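Local coordinates for hypothetical protein MJ1247 (Methanocaldococcus jannaschii, PDB 1JEO), which catalyses the isomerization between 3-hexulose 6-phosphate and fructose 6-phosphate, acting as a homotetramer of the SIS family, at residues 6-20 / 139-153. Residues are numbered along the deposited sequence; the frame is centred on the assembly and turned at random.
Sequences ELDIVSNNILILKKF and YLPMGTTFEETALIF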
ATOM      1  N   GLU A   6      16.203 -16.381  11.065  1.00 24.94           N
ATOM      2  CA  GLU A   6      15.442 -15.653  10.042  1.00 24.43           C
ATOM      3  C   GLU A   6      13.932 -15.798  10.166  1.00 24.04           C
ATOM      4  O   GLU A   6      13.205 -14.817   9.999  1.00 23.83           O
ATOM      5  CB  GLU A   6      15.890 -16.051   8.631  1.00 21.30           C
ATOM      6  CG  GLU A   6      17.288 -15.575   8.231  1.00 21.61           C
ATOM      7  CD  GLU A   6      18.417 -16.341   8.903  1.00 22.04           C
ATOM      8  OE1 GLU A   6      19.511 -15.764   9.066  1.00 22.22           O
ATOM      9  OE2 GLU A   6      18.220 -17.522   9.258  1.00 22.42           O
ATOM     10  N   LEU A   7      13.476 -17.008  10.503  1.00 22.42           N
ATOM     11  CA  LEU A   7      12.053 -17.297  10.678  1.00 22.22           C
ATOM     12  C   LEU A   7      11.510 -16.573  11.914  1.00 21.99           C
ATOM     13  O   LEU A   7      10.373 -16.100  11.905  1.00 21.60           O
ATOM     14  CB  LEU A   7      11.811 -18.810  10.784  1.00 32.22           C
ATOM     15  CG  LEU A   7      10.364 -19.331  10.807  1.00 32.41           C
ATOM     16  CD1 LEU A   7       9.614 -18.973   9.525  1.00 32.54           C
ATOM     17  CD2 LEU A   7      10.381 -20.820  10.995  1.00 32.46           C
ATOM     18  N   ASP A   8      12.351 -16.445  12.944  1.00 20.29           N
ATOM     19  CA  ASP A   8      11.994 -15.751  14.185  1.00 20.30           C
ATOM     20  C   ASP A   8      11.867 -14.244  13.960  1.00 20.18           C
ATOM     21  O   ASP A   8      11.000 -13.597  14.552  1.00 19.67           O
ATOM     22  CB  ASP A   8      13.027 -16.018  15.288  1.00 41.30           C
ATOM     23  CG  ASP A   8      12.891 -17.403  15.910  1.00 41.57           C
ATOM     24  OD1 ASP A   8      13.864 -17.845  16.557  1.00 42.39           O
ATOM     25  OD2 ASP A   8      11.823 -18.044  15.771  1.00 41.67           O
ATOM     26  N   ILE A   9      12.721 -13.705  13.087  1.00 18.67           N
ATOM     27  CA  ILE A   9      12.707 -12.281  12.745  1.00 18.79           C
ATOM     28  C   ILE A   9      11.433 -11.967  11.955  1.00 19.11           C
ATOM     29  O   ILE A   9      10.732 -11.006  12.277  1.00 18.87           O
ATOM     30  CB  ILE A   9      14.007 -11.863  11.991  1.00 26.52           C
ATOM     31  CG1 ILE A   9      15.162 -11.801  13.000  1.00 26.29           C
ATOM     32  CG2 ILE A   9      13.851 -10.493  11.284  1.00 26.17           C
ATOM     33  CD1 ILE A   9      16.539 -11.802  12.385  1.00 26.44           C
ATOM     34  N   VAL A  10      11.095 -12.840  10.998  1.00 18.36           N
ATOM     35  CA  VAL A  10       9.888 -12.672  10.185  1.00 18.93           C
ATOM     36  C   VAL A  10       8.635 -12.784  11.071  1.00 19.51           C
ATOM     37  O   VAL A  10       7.742 -11.946  10.962  1.00 19.58           O
ATOM     38  CB  VAL A  10       9.820 -13.692   9.004  1.00 14.98           C
ATOM     39  CG1 VAL A  10       8.515 -13.520   8.230  1.00 15.02           C
ATOM     40  CG2 VAL A  10      10.993 -13.480   8.050  1.00 15.07           C
ATOM     41  N   SER A  11       8.614 -13.767  11.982  1.00 17.99           N
ATOM     42  CA  SER A  11       7.486 -13.978  12.904  1.00 19.06           C
ATOM     43  C   SER A  11       7.230 -12.778  13.821  1.00 19.65           C
ATOM     44  O   SER A  11       6.080 -12.399  14.036  1.00 19.64           O
ATOM     45  CB  SER A  11       7.701 -15.225  13.767  1.00 33.97           C
ATOM     46  OG  SER A  11       7.635 -16.403  12.989  1.00 34.38           O
ATOM     47  N   ASN A  12       8.308 -12.168  14.321  1.00 22.75           N
ATOM     48  CA  ASN A  12       8.208 -11.002  15.198  1.00 23.49           C
ATOM     49  C   ASN A  12       7.849  -9.725  14.437  1.00 23.74           C
ATOM     50  O   ASN A  12       7.251  -8.810  15.011  1.00 23.78           O
ATOM     51  CB  ASN A  12       9.489 -10.815  16.018  1.00 88.34           C
ATOM     52  CG  ASN A  12       9.638 -11.859  17.116  1.00 88.84           C
ATOM     53  OD1 ASN A  12       8.703 -12.125  17.874  1.00 41.73           O
ATOM     54  ND2 ASN A  12      10.819 -12.456  17.205  1.00 41.73           N
ATOM     55  N   ASN A  13       8.181  -9.692  13.143  1.00 21.99           N
ATOM     56  CA  ASN A  13       7.863  -8.552  12.267  1.00 22.65           C
ATOM     57  C   ASN A  13       6.363  -8.487  11.979  1.00 22.76           C
ATOM     58  O   ASN A  13       5.796  -7.400  11.878  1.00 22.55           O
ATOM     59  CB  ASN A  13       8.620  -8.635  10.937  1.00 53.13           C
ATOM     60  CG  ASN A  13      10.058  -8.159  11.038  1.00 53.95           C
ATOM     61  OD1 ASN A  13      10.893  -8.522  10.211  1.00 19.85           O
ATOM     62  ND2 ASN A  13      10.347  -7.309  12.019  1.00 19.85           N
ATOM     63  N   ILE A  14       5.730  -9.660  11.875  1.00 23.68           N
ATOM     64  CA  ILE A  14       4.289  -9.763  11.608  1.00 23.92           C
ATOM     65  C   ILE A  14       3.501  -9.314  12.841  1.00 23.80           C
ATOM     66  O   ILE A  14       2.429  -8.722  12.706  1.00 23.82           O
ATOM     67  CB  ILE A  14       3.856 -11.222  11.185  1.00 32.74           C
ATOM     68  CG1 ILE A  14       4.764 -11.791  10.079  1.00 33.01           C
ATOM     69  CG2 ILE A  14       2.409 -11.249  10.688  1.00 32.92           C
ATOM     70  CD1 ILE A  14       5.162 -10.830   8.950  1.00 33.25           C
ATOM     71  N   LEU A  15       4.081  -9.523  14.025  1.00 33.22           N
ATOM     72  CA  LEU A  15       3.453  -9.138  15.293  1.00 32.75           C
ATOM     73  C   LEU A  15       3.373  -7.620  15.502  1.00 32.24           C
ATOM     74  O   LEU A  15       2.530  -7.142  16.258  1.00 32.46           O
ATOM     75  CB  LEU A  15       4.150  -9.814  16.482  1.00 40.54           C
ATOM     76  CG  LEU A  15       4.055 -11.342  16.606  1.00 40.81           C
ATOM     77  CD1 LEU A  15       4.841 -11.793  17.826  1.00 40.85           C
ATOM     78  CD2 LEU A  15       2.607 -11.822  16.699  1.00 40.81           C
ATOM     79  N   ILE A  16       4.214  -6.879  14.778  1.00 29.87           N
ATOM     80  CA  ILE A  16       4.266  -5.411  14.814  1.00 28.96           C
ATOM     81  C   ILE A  16       2.955  -4.832  14.230  1.00 28.00           C
ATOM     82  O   ILE A  16       2.527  -3.737  14.609  1.00 28.13           O
ATOM     83  CB  ILE A  16       5.548  -4.896  14.048  1.00 40.29           C
ATOM     84  CG1 ILE A  16       6.797  -5.205  14.885  1.00 40.59           C
ATOM     85  CG2 ILE A  16       5.473  -3.403  13.685  1.00 40.49           C
ATOM     86  CD1 ILE A  16       8.129  -4.918  14.194  1.00 40.74           C
ATOM     87  N   LEU A  17       2.283  -5.621  13.388  1.00 19.49           N
ATOM     88  CA  LEU A  17       1.019  -5.216  12.764  1.00 18.29           C
ATOM     89  C   LEU A  17      -0.180  -5.194  13.725  1.00 17.75           C
ATOM     90  O   LEU A  17      -1.245  -4.662  13.385  1.00 17.49           O
ATOM     91  CB  LEU A  17       0.718  -6.094  11.542  1.00 19.78           C
ATOM     92  CG  LEU A  17       1.735  -6.025  10.394  1.00 19.47           C
ATOM     93  CD1 LEU A  17       1.395  -7.045   9.330  1.00 19.50           C
ATOM     94  CD2 LEU A  17       1.777  -4.630   9.793  1.00 19.25           C
ATOM     95  N   LYS A  18       0.030  -5.711  14.940  1.00 19.89           N
ATOM     96  CA  LYS A  18      -0.992  -5.752  15.994  1.00 19.25           C
ATOM     97  C   LYS A  18      -1.376  -4.339  16.456  1.00 18.64           C
ATOM     98  O   LYS A  18      -2.518  -4.108  16.853  1.00 18.61           O
ATOM     99  CB  LYS A  18      -0.500  -6.594  17.186  1.00 51.03           C
ATOM    100  CG  LYS A  18      -1.585  -7.001  18.181  1.00 51.02           C
ATOM    101  CD  LYS A  18      -1.037  -7.856  19.316  1.00 51.21           C
ATOM    102  CE  LYS A  18      -2.135  -8.189  20.327  1.00 51.03           C
ATOM    103  NZ  LYS A  18      -1.653  -9.054  21.444  1.00 50.85           N
ATOM    104  N   LYS A  19      -0.439  -3.395  16.312  1.00 20.91           N
ATOM    105  CA  LYS A  19      -0.628  -1.982  16.688  1.00 20.39           C
ATOM    106  C   LYS A  19      -1.817  -1.336  15.976  1.00 19.95           C
ATOM    107  O   LYS A  19      -2.486  -0.471  16.540  1.00 19.74           O
ATOM    108  CB  LYS A  19       0.614  -1.152  16.347  1.00 47.27           C
ATOM    109  CG  LYS A  19       1.905  -1.525  17.057  1.00 47.61           C
ATOM    110  CD  LYS A  19       3.060  -0.580  16.672  1.00 47.86           C
ATOM    111  CE  LYS A  19       3.350  -0.570  15.163  1.00 48.11           C
ATOM    112  NZ  LYS A  19       4.562   0.209  14.802  1.00 48.38           N
ATOM    113  N   PHE A  20      -2.072  -1.771  14.740  1.00 22.13           N
ATOM    114  CA  PHE A  20      -3.170  -1.249  13.920  1.00 21.91           C
ATOM    115  C   PHE A  20      -4.573  -1.620  14.411  1.00 22.02           C
ATOM    116  O   PHE A  20      -5.572  -1.081  13.921  1.00 22.09           O
ATOM    117  CB  PHE A  20      -2.986  -1.670  12.455  1.00 23.24           C
ATOM    118  CG  PHE A  20      -1.801  -1.029  11.788  1.00 22.54           C
ATOM    119  CD1 PHE A  20      -0.593  -1.736  11.648  1.00 22.18           C
ATOM    120  CD2 PHE A  20      -1.876   0.295  11.310  1.00 22.26           C
ATOM    121  CE1 PHE A  20       0.542  -1.134  11.039  1.00 22.02           C
ATOM    122  CE2 PHE A  20      -0.758   0.917  10.697  1.00 22.13           C
ATOM    123  CZ  PHE A  20       0.459   0.196  10.562  1.00 22.05           C
ATOM    124  N   TYR A 139      20.997 -11.983   6.561  1.00 22.22           N
ATOM    125  CA  TYR A 139      20.470 -12.887   5.542  1.00 21.72           C
ATOM    126  C   TYR A 139      19.062 -12.554   5.031  1.00 21.37           C
ATOM    127  O   TYR A 139      18.481 -13.289   4.228  1.00 21.08           O
ATOM    128  CB  TYR A 139      20.631 -14.342   5.999  1.00 26.78           C
ATOM    129  CG  TYR A 139      22.089 -14.714   6.210  1.00 26.78           C
ATOM    130  CD1 TYR A 139      22.571 -15.073   7.484  1.00 27.01           C
ATOM    131  CD2 TYR A 139      23.014 -14.642   5.144  1.00 26.81           C
ATOM    132  CE1 TYR A 139      23.956 -15.349   7.695  1.00 26.90           C
ATOM    133  CE2 TYR A 139      24.391 -14.911   5.337  1.00 26.88           C
ATOM    134  CZ  TYR A 139      24.853 -15.263   6.612  1.00 26.91           C
ATOM    135  OH  TYR A 139      26.191 -15.523   6.794  1.00 26.80           O
ATOM    136  N   LEU A 140      18.551 -11.405   5.480  1.00 20.63           N
ATOM    137  CA  LEU A 140      17.259 -10.833   5.067  1.00 20.49           C
ATOM    138  C   LEU A 140      17.654  -9.353   4.841  1.00 20.21           C
ATOM    139  O   LEU A 140      17.254  -8.467   5.608  1.00 20.35           O
ATOM    140  CB  LEU A 140      16.201 -10.972   6.178  1.00 19.73           C
ATOM    141  CG  LEU A 140      15.661 -12.363   6.544  1.00 19.78           C
ATOM    142  CD1 LEU A 140      14.847 -12.286   7.824  1.00 19.62           C
ATOM    143  CD2 LEU A 140      14.848 -12.965   5.405  1.00 19.73           C
ATOM    144  N   PRO A 141      18.420  -9.067   3.753  1.00 24.77           N
ATOM    145  CA  PRO A 141      18.917  -7.733   3.393  1.00 24.55           C
ATOM    146  C   PRO A 141      17.970  -6.775   2.694  1.00 24.63           C
ATOM    147  O   PRO A 141      16.902  -7.171   2.241  1.00 24.44           O
ATOM    148  CB  PRO A 141      20.098  -8.053   2.464  1.00 28.10           C
ATOM    149  CG  PRO A 141      20.088  -9.561   2.301  1.00 28.37           C
ATOM    150  CD  PRO A 141      18.705  -9.968   2.626  1.00 27.98           C
ATOM    151  N   MET A 142      18.451  -5.538   2.503  1.00 27.32           N
ATOM    152  CA  MET A 142      17.724  -4.438   1.839  1.00 27.28           C
ATOM    153  C   MET A 142      16.325  -4.243   2.454  1.00 25.62           C
ATOM    154  O   MET A 142      16.183  -4.187   3.678  1.00 25.20           O
ATOM    155  CB  MET A 142      17.603  -4.678   0.311  1.00 34.93           C
ATOM    156  CG  MET A 142      18.849  -5.168  -0.426  1.00 38.24           C
ATOM    157  SD  MET A 142      20.206  -4.018  -0.447  1.00 44.30           S
ATOM    158  CE  MET A 142      19.621  -2.836  -1.667  1.00 41.81           C
ATOM    159  N   GLY A 143      15.302  -4.240   1.599  1.00 19.15           N
ATOM    160  CA  GLY A 143      13.939  -4.073   2.055  1.00 17.07           C
ATOM    161  C   GLY A 143      13.165  -5.372   2.156  1.00 15.87           C
ATOM    162  O   GLY A 143      11.943  -5.318   2.272  1.00 15.43           O
ATOM    163  N   THR A 144      13.860  -6.518   2.139  1.00 16.13           N
ATOM    164  CA  THR A 144      13.249  -7.861   2.213  1.00 14.87           C
ATOM    165  C   THR A 144      12.124  -8.001   3.242  1.00 14.06           C
ATOM    166  O   THR A 144      11.008  -8.362   2.877  1.00 13.30           O
ATOM    167  CB  THR A 144      14.315  -8.970   2.476  1.00 17.47           C
ATOM    168  OG1 THR A 144      15.295  -8.947   1.431  1.00 17.94           O
ATOM    169  CG2 THR A 144      13.695 -10.366   2.511  1.00 17.29           C
ATOM    170  N   THR A 145      12.411  -7.657   4.498  1.00 17.27           N
ATOM    171  CA  THR A 145      11.422  -7.763   5.569  1.00 16.32           C
ATOM    172  C   THR A 145      10.284  -6.753   5.463  1.00 15.69           C
ATOM    173  O   THR A 145       9.158  -7.064   5.846  1.00 15.57           O
ATOM    174  CB  THR A 145      12.066  -7.725   6.966  1.00 16.69           C
ATOM    175  OG1 THR A 145      12.898  -6.566   7.093  1.00 16.66           O
ATOM    176  CG2 THR A 145      12.894  -8.980   7.194  1.00 16.55           C
ATOM    177  N   PHE A 146      10.575  -5.571   4.907  1.00 17.56           N
ATOM    178  CA  PHE A 146       9.563  -4.530   4.699  1.00 16.99           C
ATOM    179  C   PHE A 146       8.562  -5.000   3.634  1.00 16.86           C
ATOM    180  O   PHE A 146       7.362  -4.853   3.827  1.00 16.59           O
ATOM    181  CB  PHE A 146      10.211  -3.180   4.299  1.00 15.30           C
ATOM    182  CG  PHE A 146       9.232  -2.168   3.722  1.00 15.11           C
ATOM    183  CD1 PHE A 146       8.243  -1.568   4.534  1.00 14.65           C
ATOM    184  CD2 PHE A 146       9.236  -1.882   2.336  1.00 14.80           C
ATOM    185  CE1 PHE A 146       7.265  -0.703   3.973  1.00 15.14           C
ATOM    186  CE2 PHE A 146       8.267  -1.020   1.761  1.00 14.87           C
ATOM    187  CZ  PHE A 146       7.277  -0.431   2.581  1.00 14.90           C
ATOM    188  N   GLU A 147       9.069  -5.537   2.520  1.00 13.88           N
ATOM    189  CA  GLU A 147       8.226  -6.032   1.424  1.00 14.47           C
ATOM    190  C   GLU A 147       7.295  -7.164   1.875  1.00 14.24           C
ATOM    191  O   GLU A 147       6.122  -7.182   1.503  1.00 14.12           O
ATOM    192  CB  GLU A 147       9.089  -6.479   0.243  1.00 14.02           C
ATOM    193  CG  GLU A 147       9.801  -5.327  -0.474  1.00 14.82           C
ATOM    194  CD  GLU A 147      11.267  -5.607  -0.761  1.00 15.85           C
ATOM    195  OE1 GLU A 147      11.706  -6.769  -0.631  1.00 16.18           O
ATOM    196  OE2 GLU A 147      11.996  -4.657  -1.113  1.00 16.56           O
ATOM    197  N   GLU A 148       7.801  -8.039   2.751  1.00 14.79           N
ATOM    198  CA  GLU A 148       7.030  -9.162   3.303  1.00 15.14           C
ATOM    199  C   GLU A 148       5.909  -8.658   4.216  1.00 14.69           C
ATOM    200  O   GLU A 148       4.752  -9.067   4.079  1.00 14.58           O
ATOM    201  CB  GLU A 148       7.926 -10.086   4.128  1.00 16.32           C
ATOM    202  CG  GLU A 148       8.993 -10.840   3.354  1.00 17.51           C
ATOM    203  CD  GLU A 148      10.007 -11.531   4.263  1.00 18.36           C
ATOM    204  OE1 GLU A 148       9.985 -11.303   5.495  1.00 19.28           O
ATOM    205  OE2 GLU A 148      10.841 -12.299   3.740  1.00 18.92           O
ATOM    206  N   THR A 149       6.270  -7.736   5.112  1.00 17.85           N
ATOM    207  CA  THR A 149       5.344  -7.142   6.080  1.00 17.80           C
ATOM    208  C   THR A 149       4.319  -6.238   5.399  1.00 17.65           C
ATOM    209  O   THR A 149       3.156  -6.227   5.798  1.00 17.48           O
ATOM    210  CB  THR A 149       6.118  -6.367   7.171  1.00 17.61           C
ATOM    211  OG1 THR A 149       7.135  -7.222   7.715  1.00 17.86           O
ATOM    212  CG2 THR A 149       5.201  -5.927   8.307  1.00 17.57           C
ATOM    213  N   ALA A 150       4.754  -5.522   4.355  1.00 13.86           N
ATOM    214  CA  ALA A 150       3.886  -4.628   3.586  1.00 13.91           C
ATOM    215  C   ALA A 150       2.821  -5.411   2.835  1.00 14.11           C
ATOM    216  O   ALA A 150       1.675  -4.988   2.809  1.00 13.90           O
ATOM    217  CB  ALA A 150       4.699  -3.755   2.618  1.00 11.11           C
ATOM    218  N   LEU A 151       3.186  -6.576   2.289  1.00 14.13           N
ATOM    219  CA  LEU A 151       2.230  -7.436   1.571  1.00 14.86           C
ATOM    220  C   LEU A 151       1.157  -7.915   2.543  1.00 15.17           C
ATOM    221  O   LEU A 151      -0.037  -7.818   2.247  1.00 14.84           O
ATOM    222  CB  LEU A 151       2.916  -8.657   0.931  1.00 16.97           C
ATOM    223  CG  LEU A 151       2.030  -9.681   0.190  1.00 17.26           C
ATOM    224  CD1 LEU A 151       1.340  -9.041  -1.012  1.00 17.14           C
ATOM    225  CD2 LEU A 151       2.854 -10.885  -0.254  1.00 17.30           C
ATOM    226  N   ILE A 152       1.597  -8.364   3.721  1.00 15.22           N
ATOM    227  CA  ILE A 152       0.689  -8.847   4.761  1.00 15.96           C
ATOM    228  C   ILE A 152      -0.220  -7.716   5.264  1.00 16.12           C
ATOM    229  O   ILE A 152      -1.429  -7.911   5.349  1.00 16.06           O
ATOM    230  CB  ILE A 152       1.468  -9.587   5.890  1.00 18.43           C
ATOM    231  CG1 ILE A 152       2.051 -10.878   5.300  1.00 18.55           C
ATOM    232  CG2 ILE A 152       0.546  -9.930   7.077  1.00 18.60           C
ATOM    233  CD1 ILE A 152       3.085 -11.590   6.142  1.00 19.32           C
ATOM    234  N   PHE A 153       0.347  -6.520   5.456  1.00 16.71           N
ATOM    235  CA  PHE A 153      -0.408  -5.334   5.899  1.00 16.42           C
ATOM    236  C   PHE A 153      -1.488  -4.981   4.872  1.00 16.42           C
ATOM    237  O   PHE A 153      -2.643  -4.752   5.235  1.00 16.37           O
ATOM    238  CB  PHE A 153       0.535  -4.125   6.106  1.00 18.29           C
ATOM    239  CG  PHE A 153      -0.179  -2.811   6.375  1.00 18.20           C
ATOM    240  CD1 PHE A 153      -0.901  -2.611   7.575  1.00 18.21           C
ATOM    241  CD2 PHE A 153      -0.169  -1.784   5.408  1.00 18.03           C
ATOM    242  CE1 PHE A 153      -1.609  -1.404   7.803  1.00 18.04           C
ATOM    243  CE2 PHE A 153      -0.874  -0.568   5.621  1.00 18.12           C
ATOM    244  CZ  PHE A 153      -1.596  -0.377   6.821  1.00 18.05           C
TER
HETATM  245  O   HOH W   1      20.118 -13.275   9.104  1.00 25.22           O
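Phe20 and Leu17, at the end of the N-terminal helical arm, pack on Phe153 of the SIS-domain helix 144-164. The axes of helix 6-15 and helix 144-153 approach to 9.9 Å and cross at -43°. The contact is apolar at the Phe20 end and more mixed towards Glu6. Phe153 sets CE1 over the centre of the Phe20 ring, 3.8 Å from Phe20 CZ. The two rings lie oblique, their planes 41° apart. Phe153 reaches it with CG anti to the backbone N (chi1 172°). Both rings also touch Ile130 of the sheet. An alanine in place of Phe20 would probably leave Phe153 CE1 without the ring face it rests on and open a gap next to Ile130.

Leu17 sets one methyl on each of two neighbouring residues. CD2 meets Phe153 CB at 3.9 Å, and CD1 meets Ile152 CG2 at 3.8 Å. Ile14 adds a methyl contact, CD1 to Ile152 CD1, at 3.6 Å. Thr149 CG2 lies 4.0 Å from Leu17 CD2, while Thr149 OG1 donates to Thr145 O. Thr145 OG1 bonds instead to Lys135 O.

Toward the loop 139-143, Leu140 CD1 touches Val10 CG2 and Ile9 CG2, each at 4.0 Å. The bent chain of Glu6 brings OE1 to the edge of the Tyr139 ring and to a water that joins it to Tyr139 N.

Glu147, the probable proton acceptor, lies on this helix but takes no part here; it pairs with Arg50. The arrangement is oblique helix-on-helix packing, an N-terminal helix laid along the last long helix of the alpha/beta SIS fold.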